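Local coordinates for B-agarase (Agarivorans gilvus, PDB 5Z6P), which probably hydrolyses glycosidic bonds of agar polysaccharides, as an agarase of glycoside hydrolase family 50, at residues I113-H118 / F137-K142; H123-N128 / G148-Y153. All coordinates share one frame; numbering follows the deposited sequence.

Interaction 1: residues I113-H118 / F137-K142; sequences INIFDH and FMVELK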
loop_
_atom_site.group_PDB
_atom_site.type_symbol
_atom_site.label_atom_id
_atom_site.label_comp_id
_atom_site.label_asym_id
_atom_site.label_seq_id
_atom_site.Cartn_x
_atom_site.Cartn_y
_atom_site.Cartn_z
ATOM N N ILE A 113 3.433 14.958 9.485
ATOM C CA ILE A 113 4.329 15.656 10.393
ATOM C C ILE A 113 5.540 14.777 10.572
ATOM O O ILE A 113 5.463 13.716 11.201
ATOM C CB ILE A 113 3.695 15.946 11.778
ATOM C CG1 ILE A 113 2.403 16.760 11.645
ATOM C CG2 ILE A 113 4.685 16.656 12.680
ATOM C CD1 ILE A 113 1.126 15.948 11.858
ATOM N N ASN A 114 6.654 15.211 9.998
ATOM C CA ASN A 114 7.893 14.469 10.076
ATOM C C ASN A 114 8.833 15.192 11.014
ATOM O O ASN A 114 9.179 16.345 10.796
ATOM C CB ASN A 114 8.511 14.299 8.687
ATOM C CG ASN A 114 7.548 13.681 7.700
ATOM O OD1 ASN A 114 6.763 12.809 8.046
ATOM N ND2 ASN A 114 7.598 14.135 6.464
ATOM N N ILE A 115 9.229 14.510 12.075
ATOM C CA ILE A 115 10.110 15.095 13.070
ATOM C C ILE A 115 11.472 14.401 13.041
ATOM O O ILE A 115 11.561 13.181 13.172
ATOM C CB ILE A 115 9.471 15.002 14.446
ATOM C CG1 ILE A 115 8.056 15.584 14.364
ATOM C CG2 ILE A 115 10.314 15.710 15.467
ATOM C CD1 ILE A 115 7.242 15.434 15.593
ATOM N N PHE A 116 12.527 15.189 12.840
ATOM C CA PHE A 116 13.876 14.671 12.628
ATOM C C PHE A 116 14.776 14.973 13.813
ATOM O O PHE A 116 14.722 16.066 14.361
ATOM C CB PHE A 116 14.496 15.282 11.363
ATOM C CG PHE A 116 13.719 15.023 10.104
ATOM C CD1 PHE A 116 12.640 15.819 9.763
ATOM C CD2 PHE A 116 14.080 13.996 9.255
ATOM C CE1 PHE A 116 11.924 15.590 8.606
ATOM C CE2 PHE A 116 13.365 13.760 8.090
ATOM C CZ PHE A 116 12.288 14.562 7.768
ATOM N N ASP A 117 15.617 14.024 14.213
ATOM C CA ASP A 117 16.596 14.334 15.248
ATOM C C ASP A 117 17.976 14.573 14.634
ATOM O O ASP A 117 18.167 14.376 13.442
ATOM C CB ASP A 117 16.636 13.236 16.333
ATOM C CG ASP A 117 17.257 11.917 15.865
ATOM O OD1 ASP A 117 17.820 11.827 14.754
ATOM O OD2 ASP A 117 17.179 10.949 16.650
ATOM N N HIS A 118 18.922 15.005 15.459
ATOM C CA HIS A 118 20.278 15.300 15.007
ATOM C C HIS A 118 20.963 14.118 14.336
ATOM O O HIS A 118 21.823 14.302 13.486
ATOM C CB HIS A 118 21.137 15.772 16.181
ATOM C CG HIS A 118 22.496 16.252 15.776
ATOM N ND1 HIS A 118 23.544 15.394 15.521
ATOM C CD2 HIS A 118 22.977 17.502 15.570
ATOM C CE1 HIS A 118 24.611 16.093 15.179
ATOM N NE2 HIS A 118 24.294 17.375 15.201
ATOM N N PHE A 137 -4.363 18.885 17.130
ATOM C CA PHE A 137 -3.631 17.699 16.706
ATOM C C PHE A 137 -2.426 17.457 17.599
ATOM O O PHE A 137 -1.735 18.385 17.971
ATOM C CB PHE A 137 -3.198 17.822 15.242
ATOM C CG PHE A 137 -4.347 17.911 14.285
ATOM C CD1 PHE A 137 -4.975 16.770 13.840
ATOM C CD2 PHE A 137 -4.823 19.139 13.863
ATOM C CE1 PHE A 137 -6.040 16.842 12.986
ATOM C CE2 PHE A 137 -5.872 19.217 13.001
ATOM C CZ PHE A 137 -6.490 18.062 12.560
ATOM N N MET A 138 -2.194 16.196 17.950
ATOM C CA MET A 138 -1.127 15.822 18.870
ATOM C C MET A 138 -0.242 14.747 18.261
ATOM O O MET A 138 -0.737 13.732 17.774
ATOM C CB MET A 138 -1.701 15.310 20.186
ATOM C CG MET A 138 -2.720 16.223 20.847
ATOM S SD MET A 138 -1.993 17.174 22.191
ATOM C CE MET A 138 -1.877 15.957 23.509
ATOM N N VAL A 139 1.063 14.974 18.283
ATOM C CA VAL A 139 2.017 13.967 17.852
ATOM C C VAL A 139 2.842 13.538 19.067
ATOM O O VAL A 139 3.688 14.292 19.541
ATOM C CB VAL A 139 2.939 14.491 16.749
ATOM C CG1 VAL A 139 3.838 13.381 16.246
ATOM C CG2 VAL A 139 2.120 15.066 15.614
ATOM N N GLU A 140 2.571 12.338 19.580
ATOM C CA GLU A 140 3.174 11.900 20.829
ATOM C C GLU A 140 4.575 11.392 20.608
ATOM O O GLU A 140 4.794 10.443 19.870
ATOM C CB GLU A 140 2.332 10.817 21.505
ATOM C CG GLU A 140 3.029 10.209 22.726
ATOM C CD GLU A 140 2.068 9.553 23.703
ATOM O OE1 GLU A 140 1.161 10.245 24.214
ATOM O OE2 GLU A 140 2.216 8.342 23.946
ATOM N N LEU A 141 5.524 12.048 21.255
ATOM C CA LEU A 141 6.931 11.737 21.084
ATOM C C LEU A 141 7.470 10.938 22.270
ATOM O O LEU A 141 8.557 10.390 22.208
ATOM C CB LEU A 141 7.738 13.025 20.891
ATOM C CG LEU A 141 7.591 13.725 19.536
ATOM C CD1 LEU A 141 8.318 15.057 19.518
ATOM C CD2 LEU A 141 8.095 12.837 18.421
ATOM N N LYS A 142 6.711 10.891 23.353
ATOM C CA LYS A 142 7.082 10.064 24.491
ATOM C C LYS A 142 5.840 9.679 25.274
ATOM O O LYS A 142 4.945 10.503 25.478
ATOM C CB LYS A 142 8.093 10.780 25.400
ATOM C CG LYS A 142 8.449 9.980 26.660
ATOM C CD LYS A 142 9.923 10.080 27.040
ATOM C CE LYS A 142 10.234 11.400 27.717
ATOM N NZ LYS A 142 11.615 11.454 28.270
#
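Val-139 sits as a knob between two isoleucines, Ile-113 and Ile-115, and its two methyls divide the work. CG2 lies 4.0 Å from CD1 of Ile-113, and CG1 lies 4.0 Å from CD1 of Ile-115. The fork can serve both neighbours because CG1 stands anti to the backbone N (chi1 -175°), which places CG2 beside that N. The two encounters differ in shape. Ile-113 and Val-139 pass alongside one another, pointing opposite ways, whereas Ile-115 reaches Val-139 tip to tip.

The complementary bump is CD1 of Ile-115, carried outward on an extended side chain (chi2 174°). Its methyl enters the hollow between Val-139 and Leu-141, approaching Leu-141 CD2 to 3.9 Å and Leu-141 CD1 to 4.1 Å. Leu-141 meets it tip to tip from a point where the backbone changes direction and, with Lys-142, forms a classic beta bulge against strand 95-103.

Such interlocking illustrates how strands that are not paired with each other are joined in a beta domain, here the agarase CBM-like domain. Strand 109-117 pairs with 122-129 and 185-193, while strand 135-140 pairs with 95-103 and 168-174. Strands 109-117 and 135-140, first and third of three that follow one another in the chain, meet through buried side chains. The alpha carbons of Ile-113 and Val-139 stand 8.0 Å apart, a spacing bridged by side chains. His-123 and Arg-125 of strand 122-129 also touch Val-139. Only methyl groups make the close approaches between the segments, so cohesion here rests on dispersion forces and the exclusion of water, and its specificity on shape.

Interaction 2: residues H123-N128 / G148-Y153; sequences HSRCIN and GGACNY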
loop_
_atom_site.group_PDB
_atom_site.type_symbol
_atom_site.label_atom_id
_atom_site.label_comp_id
_atom_site.label_asym_id
_atom_site.label_seq_id
_atom_site.Cartn_x
_atom_site.Cartn_y
_atom_site.Cartn_z
ATOM N N HIS A 123 10.758 10.575 13.000
ATOM C CA HIS A 123 9.465 10.161 13.486
ATOM C C HIS A 123 8.386 10.743 12.570
ATOM O O HIS A 123 8.173 11.950 12.546
ATOM C CB HIS A 123 9.285 10.622 14.923
ATOM C CG HIS A 123 7.945 10.301 15.497
ATOM N ND1 HIS A 123 7.684 9.125 16.156
ATOM C CD2 HIS A 123 6.790 11.003 15.504
ATOM C CE1 HIS A 123 6.426 9.117 16.555
ATOM N NE2 HIS A 123 5.860 10.244 16.169
ATOM N N SER A 124 7.701 9.895 11.814
ATOM C CA SER A 124 6.701 10.399 10.873
ATOM C C SER A 124 5.274 9.938 11.179
ATOM O O SER A 124 4.988 8.741 11.193
ATOM C CB SER A 124 7.074 9.985 9.450
ATOM O OG SER A 124 6.195 10.571 8.523
ATOM N N ARG A 125 4.389 10.905 11.421
ATOM C CA ARG A 125 2.963 10.657 11.587
ATOM C C ARG A 125 2.142 11.454 10.568
ATOM O O ARG A 125 2.672 12.343 9.909
ATOM C CB ARG A 125 2.511 11.033 12.991
ATOM C CG ARG A 125 3.271 10.347 14.103
ATOM C CD ARG A 125 2.367 10.170 15.296
ATOM N NE ARG A 125 3.065 9.626 16.457
ATOM C CZ ARG A 125 2.498 8.819 17.352
ATOM N NH1 ARG A 125 1.231 8.466 17.208
ATOM N NH2 ARG A 125 3.199 8.372 18.381
ATOM N N CYS A 126 0.852 11.151 10.435
ATOM C CA CYS A 126 -0.003 12.043 9.654
ATOM C C CYS A 126 -1.353 12.299 10.311
ATOM O O CYS A 126 -1.776 11.590 11.244
ATOM C CB CYS A 126 -0.203 11.518 8.220
ATOM S SG CYS A 126 -1.264 10.106 8.000
ATOM N N ILE A 127 -2.001 13.347 9.827
ATOM C CA ILE A 127 -3.320 13.730 10.274
ATOM C C ILE A 127 -4.227 14.029 9.086
ATOM O O ILE A 127 -3.751 14.419 8.019
ATOM C CB ILE A 127 -3.250 14.962 11.175
ATOM C CG1 ILE A 127 -2.574 16.119 10.439
ATOM C CG2 ILE A 127 -2.482 14.649 12.452
ATOM C CD1 ILE A 127 -2.609 17.405 11.224
ATOM N N ASN A 128 -5.526 13.825 9.265
ATOM C CA ASN A 128 -6.500 14.349 8.322
ATOM C C ASN A 128 -7.163 15.604 8.893
ATOM O O ASN A 128 -7.772 15.563 9.961
ATOM C CB ASN A 128 -7.565 13.315 7.969
ATOM C CG ASN A 128 -8.475 13.788 6.847
ATOM O OD1 ASN A 128 -9.470 14.464 7.086
ATOM N ND2 ASN A 128 -8.105 13.468 5.606
ATOM N N GLY A 148 7.045 1.079 26.252
ATOM C CA GLY A 148 6.401 2.141 25.503
ATOM C C GLY A 148 6.523 1.905 24.011
ATOM O O GLY A 148 6.109 0.863 23.510
ATOM N N GLY A 149 7.061 2.881 23.288
ATOM C CA GLY A 149 7.335 4.189 23.841
ATOM C C GLY A 149 6.114 5.052 23.622
ATOM O O GLY A 149 5.146 4.970 24.362
ATOM N N ALA A 150 6.149 5.869 22.582
ATOM C CA ALA A 150 5.029 6.739 22.261
ATOM C C ALA A 150 3.813 5.929 21.837
ATOM O O ALA A 150 3.955 4.888 21.214
ATOM C CB ALA A 150 5.424 7.708 21.167
ATOM N N CYS A 151 2.619 6.411 22.165
ATOM C CA CYS A 151 1.394 5.715 21.789
ATOM C C CYS A 151 1.269 5.582 20.271
ATOM O O CYS A 151 1.732 6.443 19.529
ATOM C CB CYS A 151 0.160 6.419 22.361
ATOM S SG CYS A 151 -0.340 7.979 21.571
ATOM N N ASN A 152 0.652 4.495 19.824
ATOM C CA ASN A 152 0.464 4.236 18.401
ATOM C C ASN A 152 -0.416 3.013 18.179
ATOM O O ASN A 152 -0.513 2.157 19.054
ATOM C CB ASN A 152 1.812 4.026 17.716
ATOM C CG ASN A 152 2.461 2.720 18.117
ATOM O OD1 ASN A 152 2.249 1.696 17.481
ATOM N ND2 ASN A 152 3.249 2.749 19.180
ATOM N N TYR A 153 -1.037 2.926 17.006
ATOM C CA TYR A 153 -1.822 1.752 16.624
ATOM C C TYR A 153 -1.175 0.993 15.456
ATOM O O TYR A 153 -1.857 0.348 14.654
ATOM C CB TYR A 153 -3.247 2.146 16.244
ATOM C CG TYR A 153 -4.108 2.619 17.387
ATOM C CD1 TYR A 153 -4.867 1.723 18.127
ATOM C CD2 TYR A 153 -4.184 3.962 17.711
ATOM C CE1 TYR A 153 -5.668 2.156 19.167
ATOM C CE2 TYR A 153 -4.982 4.405 18.743
ATOM C CZ TYR A 153 -5.720 3.498 19.469
ATOM O OH TYR A 153 -6.512 3.936 20.506
#
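Arg-125 reaches from its strand to the carbonyl oxygen of Cys-151 and takes hold of it with both terminal nitrogens. The principal bond is from NH2, 2.7 Å from Cys-151 O, with an N-H...O angle of 153° and the oxygen close to the guanidinium plane. NH1 adds a weak bond, 3.1 Å to Cys-151 O. Beside them the methyl of Ala-150 abuts the edge of the same group, its CB 3.6 Å from Arg-125 NH2. The side chain gets there because it runs extended from CG to NE.

Rotation of the guanidinium is fixed from behind: NE gives a bond of 2.9 Å to NE2 of His-123, the donor lying at the ring's edge, tilted slightly from its plane. His-123 ND1 bonds to Ala-177 O, consistent with a neutral ring that accepts at NE2. The buried guanidinium faces the carbonyl oxygens of Cys-151 and Ala-171 and, weakly, of Glu-140.

This is a worked example of an arginine in a beta-rich CBM-like domain holding a long irregular loop, the one between strands 135-140 and 168-174, against the strands. A disulfide from Cys-151 to Cys-162 ties the loop to itself. Asn-152 ND2 adds an internal bond of 3.0 Å to Ala-150 O, while its OD1 meets Ser-155 OG and, in an Asx turn, Ala-154 N.

Away from this knot the packing slackens. Gly-148 is exposed and Gly-149, entered through a cis peptide, partly so, and neither touches 123-128. Tyr-153 makes no contact with 123-128 either, but its hydroxyl is held by Cys-162 O and its carbonyl by Asn-731 ND2.

Overall arrangement
Followed from the N terminus, the chain lays down strand 109-117, turns back through strand 122-129, continues into strand 135-140 and then enters the loop that holds 148-153. Interaction 1 closes an excursion of 18 residues that includes 123-128; interaction 2 closes one of 19 residues that includes 137-142. The segments therefore alternate, and the two closures cross instead of nesting. Their centres lie about 8 Å apart, with strands 109-117 and 122-129 as antiparallel neighbours. A hydrogen bond of 2.7 Å between Glu-140 OE2 and Cys-151 N joins the later halves of both contacts. Interaction 1 joins strands 109-117 and 135-140, and interaction 2 brings the following loop onto 122-129.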